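Local coordinates for uncharacterized protein (PDB 5DQV) that is probably a metal-dependent nucleotide pyrophosphohydrolase of the HD-domain superfamily, an all-helical protein that carries a bound nickel ion, at residues A129-A134 with L170-M175; R142-A147 with A163-K168; G153-D158 with P204-K209. All coordinates share one frame; numbering follows the deposited sequence.

Interaction 1: A129-A134 with L170-M175; sequences ADRLDA and LRLIDM. With NI (nickel (II) ion), chain C.
The backbones of 129-134 and 170-175 come closest at Arg131 and Leu172, whose CA atoms lie 6.8 Å apart. The first segment is the last part of helix 121-132 and the turn after it. The second is the irregular stretch between helices 161-169 and 179-202, with a short 3-10 turn at 173-174. The helix belongs to the HD domain and brings the last aspartate of its metal site. Asp130 OD1 binds the nickel ion at 2.2 Å, and the site also includes His35, His64 and Asp65. Asp133, near the end of the same segment, pairs with Arg38 and Arg142 and accepts a hydrogen bond from His35 ND1. It thus acts as a second-shell partner of a metal ligand.

The contact with 170-175 is on another side of the helix and contains no hydrogen bond. Leu172 does most of the work for its segment, with one methyl to each partner. Its CD1 meets Ala134 CB at 3.8 Å. Its CD2 lies against the aliphatic part of Arg131, 3.8 Å from CD, and the two side chains cross at about a right angle. Arg131 CG stands anti to the carbonyl carbon (chi1 -67°), and the chain runs out straight from CG to NE. This carries the guanidinium past Leu172 to Met175. There the group meets Met175 with its edge, not its face. Arg131 NH1 is 3.4 Å from Met175 CB and equally near to SD. The thioether bends at chi3 (95°), which turns the terminal methyl back to the arginine. Met175 CE ends in the guanidinium plane, 3.5 Å from Arg131 NH1.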
loop_
_atom_site.group_PDB
_atom_site.type_symbol
_atom_site.label_atom_id
_atom_site.label_comp_id
_atom_site.label_asym_id
_atom_site.label_seq_id
_atom_site.Cartn_x
_atom_site.Cartn_y
_atom_site.Cartn_z
ATOM N N ALA A 129 -18.597 -2.054 10.057
ATOM C CA ALA A 129 -17.516 -3.024 9.973
ATOM C C ALA A 129 -16.770 -2.867 8.620
ATOM O O ALA A 129 -15.542 -2.909 8.549
ATOM C CB ALA A 129 -18.094 -4.462 10.145
ATOM N N ASP A 130 -17.538 -2.632 7.569
ATOM C CA ASP A 130 -16.989 -2.510 6.234
ATOM C C ASP A 130 -16.110 -1.257 6.190
ATOM O O ASP A 130 -14.994 -1.247 5.586
ATOM C CB ASP A 130 -18.168 -2.432 5.244
ATOM C CG ASP A 130 -17.785 -2.673 3.840
ATOM O OD1 ASP A 130 -16.863 -3.403 3.579
ATOM O OD2 ASP A 130 -18.430 -2.121 2.956
ATOM N N ARG A 131 -16.604 -0.174 6.800
ATOM C CA ARG A 131 -15.825 1.067 6.842
ATOM C C ARG A 131 -14.615 1.013 7.769
ATOM O O ARG A 131 -13.565 1.552 7.461
ATOM C CB ARG A 131 -16.737 2.292 7.137
ATOM C CG ARG A 131 -17.656 2.517 5.990
ATOM C CD ARG A 131 -18.490 3.703 6.177
ATOM N NE ARG A 131 -19.443 3.806 5.095
ATOM C CZ ARG A 131 -20.071 4.913 4.738
ATOM N NH1 ARG A 131 -19.804 6.060 5.347
ATOM N NH2 ARG A 131 -20.948 4.876 3.741
ATOM N N LEU A 132 -14.741 0.332 8.882
ATOM C CA LEU A 132 -13.601 0.127 9.769
ATOM C C LEU A 132 -12.444 -0.554 9.016
ATOM O O LEU A 132 -11.253 -0.214 9.222
ATOM C CB LEU A 132 -14.022 -0.676 10.992
ATOM C CG LEU A 132 -14.831 0.043 12.075
ATOM C CD1 LEU A 132 -15.332 -0.885 13.160
ATOM C CD2 LEU A 132 -13.983 1.194 12.708
ATOM N N ASP A 133 -12.776 -1.479 8.095
ATOM C CA ASP A 133 -11.740 -2.222 7.377
ATOM C C ASP A 133 -11.019 -1.309 6.350
ATOM O O ASP A 133 -10.008 -1.685 5.803
ATOM C CB ASP A 133 -12.347 -3.464 6.678
ATOM C CG ASP A 133 -11.308 -4.436 6.179
ATOM O OD1 ASP A 133 -10.579 -4.984 7.013
ATOM O OD2 ASP A 133 -11.250 -4.714 4.943
ATOM N N ALA A 134 -11.538 -0.098 6.118
ATOM C CA ALA A 134 -10.998 0.829 5.137
ATOM C C ALA A 134 -10.110 1.904 5.818
ATOM O O ALA A 134 -9.592 2.787 5.140
ATOM C CB ALA A 134 -12.150 1.517 4.336
ATOM N N LEU A 170 -10.127 9.594 5.622
ATOM C CA LEU A 170 -10.104 10.419 6.857
ATOM C C LEU A 170 -11.465 10.958 7.264
ATOM O O LEU A 170 -11.609 11.530 8.327
ATOM C CB LEU A 170 -9.019 11.548 6.775
ATOM C CG LEU A 170 -7.584 11.013 6.763
ATOM C CD1 LEU A 170 -6.492 12.126 6.463
ATOM C CD2 LEU A 170 -7.271 10.253 8.085
ATOM N N ARG A 171 -12.481 10.807 6.413
ATOM C CA ARG A 171 -13.824 11.232 6.747
ATOM C C ARG A 171 -14.723 10.134 7.244
ATOM O O ARG A 171 -15.812 10.413 7.776
ATOM C CB ARG A 171 -14.497 11.854 5.538
ATOM C CG ARG A 171 -13.726 13.016 5.055
ATOM C CD ARG A 171 -14.283 13.556 3.764
ATOM N NE ARG A 171 -13.278 14.438 3.197
ATOM C CZ ARG A 171 -13.542 15.486 2.429
ATOM N NH1 ARG A 171 -14.795 15.781 2.101
ATOM N NH2 ARG A 171 -12.540 16.231 1.988
ATOM N N LEU A 172 -14.269 8.896 7.133
ATOM C CA LEU A 172 -15.137 7.769 7.461
ATOM C C LEU A 172 -15.532 7.756 8.935
ATOM O O LEU A 172 -16.679 7.393 9.275
ATOM C CB LEU A 172 -14.446 6.454 7.020
ATOM C CG LEU A 172 -14.447 6.239 5.528
ATOM C CD1 LEU A 172 -13.671 4.905 5.165
ATOM C CD2 LEU A 172 -15.875 6.263 4.990
ATOM N N ILE A 173 -14.633 8.199 9.820
ATOM C CA ILE A 173 -14.940 8.191 11.259
ATOM C C ILE A 173 -16.180 9.041 11.594
ATOM O O ILE A 173 -16.949 8.704 12.508
ATOM C CB ILE A 173 -13.719 8.643 12.126
ATOM C CG1 ILE A 173 -14.045 8.532 13.628
ATOM C CG2 ILE A 173 -13.260 10.068 11.769
ATOM C CD1 ILE A 173 -12.969 7.888 14.446
ATOM N N ASP A 174 -16.441 10.072 10.802
ATOM C CA ASP A 174 -17.611 10.890 11.013
ATOM C C ASP A 174 -18.913 10.191 10.630
ATOM O O ASP A 174 -19.964 10.689 10.972
ATOM C CB ASP A 174 -17.542 12.185 10.199
ATOM C CG ASP A 174 -16.337 13.042 10.557
ATOM O OD1 ASP A 174 -16.057 13.176 11.765
ATOM O OD2 ASP A 174 -15.678 13.537 9.629
ATOM N N MET A 175 -18.848 9.098 9.877
ATOM C CA MET A 175 -20.092 8.464 9.352
ATOM C C MET A 175 -20.391 7.106 9.980
ATOM O O MET A 175 -21.248 6.369 9.506
ATOM C CB MET A 175 -20.019 8.342 7.813
ATOM C CG MET A 175 -19.976 9.738 7.059
ATOM S SD MET A 175 -19.297 9.459 5.373
ATOM C CE MET A 175 -20.898 9.320 4.600
HETATM NI NI NI C . -16.826 -4.584 1.726
#

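Interaction 2: R142-A147 with A163-K168; sequences RAFMFA and AHFFHK
Phe144 and Phe165 meet between two helices, 136-150 and 161-169. The nearest CA atoms across the contact are those of Ala143 and His164, at 7.7 Å. The contacts that cross are all between side chains, and none is a hydrogen bond.

The tight part consists of three buried residues. Phe165 turns its CE2-CZ edge to the face of Phe144 in an offset edge-to-face pair. The ring centroids are 5.5 Å apart and the planes are inclined at 64°. The closest approach is Phe165 CE2 to Phe144 CZ, 3.6 Å, and Phe165 CZ lies 3.8 Å from Phe144 CE2. The far end of each ring is therefore what touches. In both residues CG lies beside the backbone N, with chi1 near -70°, and each ring reaches across from a CB that does not itself face the other helix. Ala143 adds its methyl, with CB 4.0 Å from Phe165 CZ. Ala141 of the second subunit packs on Phe144, so this hydrophobic cluster reaches the dimer interface.

The other side is loose. His164 CB points toward the first helix, but the nearest ring atom, His164 CD2, stays 4.6 Å from Ala143 CB. Phe146 is exposed, and its CD2 comes no nearer to His164 CD2 than 6.2 Å. His167 and Lys168 are also exposed and take no part in the packing. His167 NE2 instead hydrogen-bonds Asp158 in the loop before its helix. The helix widens into a pi-type turn at 165-168, which begins at Phe165.

A short helix docked on its neighbour through aromatic and alanine side chains, with no strand involved, fits the all-helical fold of the HD superfamily.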
loop_
_atom_site.group_PDB
_atom_site.type_symbol
_atom_site.label_atom_id
_atom_site.label_comp_id
_atom_site.label_asym_id
_atom_site.label_seq_id
_atom_site.Cartn_x
_atom_site.Cartn_y
_atom_site.Cartn_z
ATOM N N ARG A 142 -4.776 -1.289 2.322
ATOM C CA ARG A 142 -5.739 -1.462 1.245
ATOM C C ARG A 142 -5.675 -0.307 0.249
ATOM O O ARG A 142 -5.778 -0.526 -0.956
ATOM C CB ARG A 142 -7.137 -1.654 1.810
ATOM C CG ARG A 142 -7.343 -2.982 2.470
ATOM C CD ARG A 142 -8.751 -3.075 3.033
ATOM N NE ARG A 142 -9.691 -3.227 1.927
ATOM C CZ ARG A 142 -10.961 -2.827 1.910
ATOM N NH1 ARG A 142 -11.538 -2.227 2.954
ATOM N NH2 ARG A 142 -11.666 -3.042 0.820
ATOM N N ALA A 143 -5.465 0.901 0.752
ATOM C CA ALA A 143 -5.408 2.097 -0.118
ATOM C C ALA A 143 -4.242 1.986 -1.088
ATOM O O ALA A 143 -4.373 2.263 -2.286
ATOM C CB ALA A 143 -5.265 3.354 0.708
ATOM N N PHE A 144 -3.087 1.587 -0.557
ATOM C CA PHE A 144 -1.905 1.475 -1.385
ATOM C C PHE A 144 -1.989 0.286 -2.341
ATOM O O PHE A 144 -1.553 0.381 -3.496
ATOM C CB PHE A 144 -0.651 1.469 -0.528
ATOM C CG PHE A 144 -0.353 2.816 0.103
ATOM C CD1 PHE A 144 -0.123 3.937 -0.698
ATOM C CD2 PHE A 144 -0.332 2.967 1.451
ATOM C CE1 PHE A 144 0.089 5.201 -0.124
ATOM C CE2 PHE A 144 -0.079 4.250 2.039
ATOM C CZ PHE A 144 0.145 5.327 1.254
ATOM N N MET A 145 -2.564 -0.831 -1.890
ATOM C CA MET A 145 -2.819 -1.973 -2.810
ATOM C C MET A 145 -3.712 -1.567 -4.012
ATOM O O MET A 145 -3.393 -1.846 -5.162
ATOM C CB MET A 145 -3.479 -3.110 -2.034
ATOM C CG MET A 145 -3.980 -4.357 -2.867
ATOM S SD MET A 145 -4.984 -5.466 -1.784
ATOM C CE MET A 145 -4.078 -5.206 -0.205
ATOM N N PHE A 146 -4.810 -0.884 -3.715
ATOM C CA PHE A 146 -5.719 -0.379 -4.742
ATOM C C PHE A 146 -5.004 0.522 -5.737
ATOM O O PHE A 146 -5.149 0.364 -6.976
ATOM C CB PHE A 146 -6.886 0.362 -4.074
ATOM C CG PHE A 146 -7.960 0.792 -5.039
ATOM C CD1 PHE A 146 -9.011 -0.070 -5.364
ATOM C CD2 PHE A 146 -7.923 2.055 -5.626
ATOM C CE1 PHE A 146 -10.012 0.325 -6.264
ATOM C CE2 PHE A 146 -8.925 2.452 -6.527
ATOM C CZ PHE A 146 -9.962 1.588 -6.842
ATOM N N ALA A 147 -4.190 1.448 -5.222
ATOM C CA ALA A 147 -3.412 2.354 -6.090
ATOM C C ALA A 147 -2.495 1.585 -7.037
ATOM O O ALA A 147 -2.322 1.943 -8.229
ATOM C CB ALA A 147 -2.597 3.352 -5.239
ATOM N N ALA A 163 -4.084 11.354 -1.873
ATOM C CA ALA A 163 -5.280 12.163 -2.078
ATOM C C ALA A 163 -6.523 11.466 -1.529
ATOM O O ALA A 163 -7.433 12.120 -0.961
ATOM C CB ALA A 163 -5.456 12.523 -3.592
ATOM N N HIS A 164 -6.566 10.140 -1.690
ATOM C CA HIS A 164 -7.712 9.363 -1.262
ATOM C C HIS A 164 -7.888 9.378 0.272
ATOM O O HIS A 164 -9.007 9.329 0.742
ATOM C CB HIS A 164 -7.587 7.941 -1.794
ATOM C CG HIS A 164 -8.750 7.057 -1.492
ATOM N ND1 HIS A 164 -10.004 7.258 -2.035
ATOM C CD2 HIS A 164 -8.824 5.895 -0.800
ATOM C CE1 HIS A 164 -10.816 6.292 -1.631
ATOM N NE2 HIS A 164 -10.125 5.454 -0.881
ATOM N N PHE A 165 -6.798 9.419 1.037
ATOM C CA PHE A 165 -6.860 9.621 2.472
ATOM C C PHE A 165 -7.631 10.893 2.823
ATOM O O PHE A 165 -8.535 10.844 3.661
ATOM C CB PHE A 165 -5.472 9.710 3.118
ATOM C CG PHE A 165 -4.702 8.389 3.121
ATOM C CD1 PHE A 165 -5.196 7.296 3.752
ATOM C CD2 PHE A 165 -3.508 8.252 2.449
ATOM C CE1 PHE A 165 -4.485 6.046 3.703
ATOM C CE2 PHE A 165 -2.816 7.021 2.402
ATOM C CZ PHE A 165 -3.300 5.946 3.022
ATOM N N PHE A 166 -7.254 12.013 2.211
ATOM C CA PHE A 166 -7.884 13.314 2.518
ATOM C C PHE A 166 -9.309 13.423 2.051
ATOM O O PHE A 166 -10.178 13.961 2.740
ATOM C CB PHE A 166 -7.027 14.482 1.988
ATOM C CG PHE A 166 -5.783 14.667 2.797
ATOM C CD1 PHE A 166 -4.689 13.862 2.583
ATOM C CD2 PHE A 166 -5.748 15.580 3.864
ATOM C CE1 PHE A 166 -3.542 13.974 3.399
ATOM C CE2 PHE A 166 -4.600 15.725 4.634
ATOM C CZ PHE A 166 -3.505 14.911 4.413
ATOM N N HIS A 167 -9.564 12.896 0.873
ATOM C CA HIS A 167 -10.863 13.048 0.254
ATOM C C HIS A 167 -11.888 12.079 0.822
ATOM O O HIS A 167 -13.055 12.420 0.876
ATOM C CB HIS A 167 -10.740 12.894 -1.250
ATOM C CG HIS A 167 -10.009 14.024 -1.902
ATOM N ND1 HIS A 167 -10.377 15.345 -1.728
ATOM C CD2 HIS A 167 -8.960 14.034 -2.757
ATOM C CE1 HIS A 167 -9.568 16.118 -2.430
ATOM N NE2 HIS A 167 -8.703 15.347 -3.068
ATOM N N LYS A 168 -11.471 10.879 1.227
ATOM C CA LYS A 168 -12.445 9.856 1.658
ATOM C C LYS A 168 -12.122 9.166 2.994
ATOM O O LYS A 168 -12.958 9.141 3.900
ATOM C CB LYS A 168 -12.604 8.800 0.566
ATOM C CG LYS A 168 -13.812 7.885 0.781
ATOM C CD LYS A 168 -13.635 6.453 0.232
ATOM C CE LYS A 168 -14.878 5.562 0.523
ATOM N NZ LYS A 168 -14.552 4.210 1.129
#

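Interaction 3: G153-D158 with P204-K209; sequences GLYGDD and PGIDAK
Tyr155 and Ile206 join two loops at the edge of the all-helical HD-type fold through a CH-pi contact. Segment 153-158 links helices 136-150 and 161-169, and segment 204-209 follows helix 179-202 near the C-terminus.

Ring packing comes first. Ile206 CG1 sits over one face of Tyr155, 4.0 Å from the ring centroid and 24° off the normal. It is displaced toward the rim, and Tyr155 CG is the ring atom nearest to Ile206 CG1, at 3.7 Å. Ile206 CD1 continues along the same face to Tyr155 CD2, at 3.8 Å. Tyr155 CG is placed between its backbone N and carbonyl carbon (chi1 52°), and this swings the ring out to the second loop. The aliphatic chain of Lys209 runs beside the ring in the same direction, with CD 3.5 Å from Tyr155 CE1.

The partner of the tyrosine hydroxyl is in another chain. Tyr155 OH hydrogen-bonds Arg38 of the second subunit, and Leu34 of that subunit also packs on the tyrosine. With an alanine here, Ile206 would probably lose the face it rests on and Arg38 of the second subunit its hydroxyl partner.

Backbone contacts come last. Within the second loop, Ala208 N to Gly205 O, 3.2 Å, closes a turn over 205-208. At the backbone angles of Gly156 (phi 108°) a CB would jam against the preceding carbonyl O, which calls for glycine. One backbone contact crosses, a C-H...O approach with Gly156 CA 3.2 Å from Lys209 O.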
loop_
_atom_site.group_PDB
_atom_site.type_symbol
_atom_site.label_atom_id
_atom_site.label_comp_id
_atom_site.label_asym_id
_atom_site.label_seq_id
_atom_site.Cartn_x
_atom_site.Cartn_y
_atom_site.Cartn_z
ATOM N N GLY A 153 -0.642 6.759 -8.452
ATOM C CA GLY A 153 0.538 7.102 -7.682
ATOM C C GLY A 153 0.345 7.061 -6.165
ATOM O O GLY A 153 -0.775 7.064 -5.639
ATOM N N LEU A 154 1.473 7.002 -5.460
ATOM C CA LEU A 154 1.490 7.170 -3.995
ATOM C C LEU A 154 0.891 8.507 -3.542
ATOM O O LEU A 154 0.138 8.612 -2.539
ATOM C CB LEU A 154 2.950 7.130 -3.573
ATOM C CG LEU A 154 3.298 6.434 -2.290
ATOM C CD1 LEU A 154 4.774 5.837 -2.403
ATOM C CD2 LEU A 154 3.078 7.393 -1.131
ATOM N N TYR A 155 1.291 9.537 -4.242
ATOM C CA TYR A 155 0.812 10.902 -4.013
ATOM C C TYR A 155 1.047 11.638 -5.326
ATOM O O TYR A 155 1.578 11.062 -6.281
ATOM C CB TYR A 155 1.583 11.603 -2.892
ATOM C CG TYR A 155 3.095 11.545 -3.093
ATOM C CD1 TYR A 155 3.762 12.495 -3.837
ATOM C CD2 TYR A 155 3.833 10.490 -2.560
ATOM C CE1 TYR A 155 5.158 12.419 -4.012
ATOM C CE2 TYR A 155 5.205 10.402 -2.715
ATOM C CZ TYR A 155 5.862 11.327 -3.453
ATOM O OH TYR A 155 7.211 11.174 -3.586
ATOM N N GLY A 156 0.671 12.914 -5.353
ATOM C CA GLY A 156 1.037 13.800 -6.466
ATOM C C GLY A 156 -0.097 14.199 -7.410
ATOM O O GLY A 156 0.122 15.006 -8.302
ATOM N N ASP A 157 -1.274 13.594 -7.265
ATOM C CA ASP A 157 -2.469 13.958 -8.041
ATOM C C ASP A 157 -3.701 13.447 -7.336
ATOM O O ASP A 157 -3.597 12.706 -6.340
ATOM C CB ASP A 157 -2.435 13.476 -9.524
ATOM C CG ASP A 157 -2.304 11.936 -9.693
ATOM O OD1 ASP A 157 -3.065 11.127 -9.112
ATOM O OD2 ASP A 157 -1.437 11.536 -10.490
ATOM N N ASP A 158 -4.863 13.804 -7.880
ATOM C CA ASP A 158 -6.155 13.523 -7.241
ATOM C C ASP A 158 -6.600 12.076 -7.344
ATOM O O ASP A 158 -7.548 11.720 -6.703
ATOM C CB ASP A 158 -7.269 14.441 -7.799
ATOM C CG ASP A 158 -7.273 15.815 -7.126
ATOM O OD1 ASP A 158 -7.660 15.884 -5.921
ATOM O OD2 ASP A 158 -6.852 16.796 -7.789
ATOM N N PRO A 204 9.275 15.722 2.504
ATOM C CA PRO A 204 8.995 17.147 2.557
ATOM C C PRO A 204 8.266 17.608 1.294
ATOM O O PRO A 204 8.595 17.164 0.216
ATOM C CB PRO A 204 10.375 17.787 2.651
ATOM C CG PRO A 204 11.267 16.712 3.218
ATOM C CD PRO A 204 10.699 15.406 2.763
ATOM N N GLY A 205 7.233 18.429 1.429
ATOM C CA GLY A 205 6.530 18.892 0.252
ATOM C C GLY A 205 5.526 17.909 -0.326
ATOM O O GLY A 205 4.931 18.200 -1.349
ATOM N N ILE A 206 5.296 16.770 0.327
ATOM C CA ILE A 206 4.317 15.781 -0.163
ATOM C C ILE A 206 2.913 16.383 -0.440
ATOM O O ILE A 206 2.272 16.005 -1.419
ATOM C CB ILE A 206 4.179 14.546 0.759
ATOM C CG1 ILE A 206 3.405 13.414 0.056
ATOM C CG2 ILE A 206 3.476 14.902 2.126
ATOM C CD1 ILE A 206 3.293 12.068 0.858
ATOM N N ASP A 207 2.426 17.294 0.406
ATOM C CA ASP A 207 1.072 17.855 0.187
ATOM C C ASP A 207 0.875 18.688 -1.084
ATOM O O ASP A 207 -0.257 18.872 -1.526
ATOM C CB ASP A 207 0.647 18.682 1.408
ATOM C CG ASP A 207 0.524 17.833 2.636
ATOM O OD1 ASP A 207 -0.470 17.119 2.739
ATOM O OD2 ASP A 207 1.448 17.832 3.456
ATOM N N ALA A 208 1.954 19.243 -1.615
ATOM C CA ALA A 208 1.908 20.109 -2.810
ATOM C C ALA A 208 2.444 19.394 -4.036
ATOM O O ALA A 208 2.230 19.839 -5.155
ATOM C CB ALA A 208 2.746 21.379 -2.592
ATOM N N LYS A 209 3.173 18.310 -3.825
ATOM C CA LYS A 209 3.840 17.611 -4.933
ATOM C C LYS A 209 2.843 17.215 -6.046
ATOM O O LYS A 209 1.694 16.849 -5.771
ATOM C CB LYS A 209 4.626 16.411 -4.416
ATOM C CG LYS A 209 6.096 16.736 -4.068
ATOM C CD LYS A 209 6.910 15.480 -3.770
ATOM C CE LYS A 209 8.227 15.795 -3.023
ATOM N NZ LYS A 209 9.054 16.833 -3.739
#

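Overall arrangement
Interaction 2 is the most fully buried of the three: aromatic rings and an alanine methyl join two helices. Interactions 1 and 3 are partly buried. Interaction 1, nearest the centre of the chain, sets the nickel-binding helix against a loop through Arg131, Leu172 and Met175. Interaction 3 is peripheral and joins two loops through a tyrosine face. Its loop 153-158 connects the two helices of interaction 2, and segment 170-175 follows the second of them. The second subunit touches interactions 2 and 3 but not 1. Interaction 2 touches both others: Leu170 N reaches Phe165 O at 2.8 Å, and Phe144 CE1 lies 3.8 Å from Leu154 CD2. Interactions 1 and 3 do not meet.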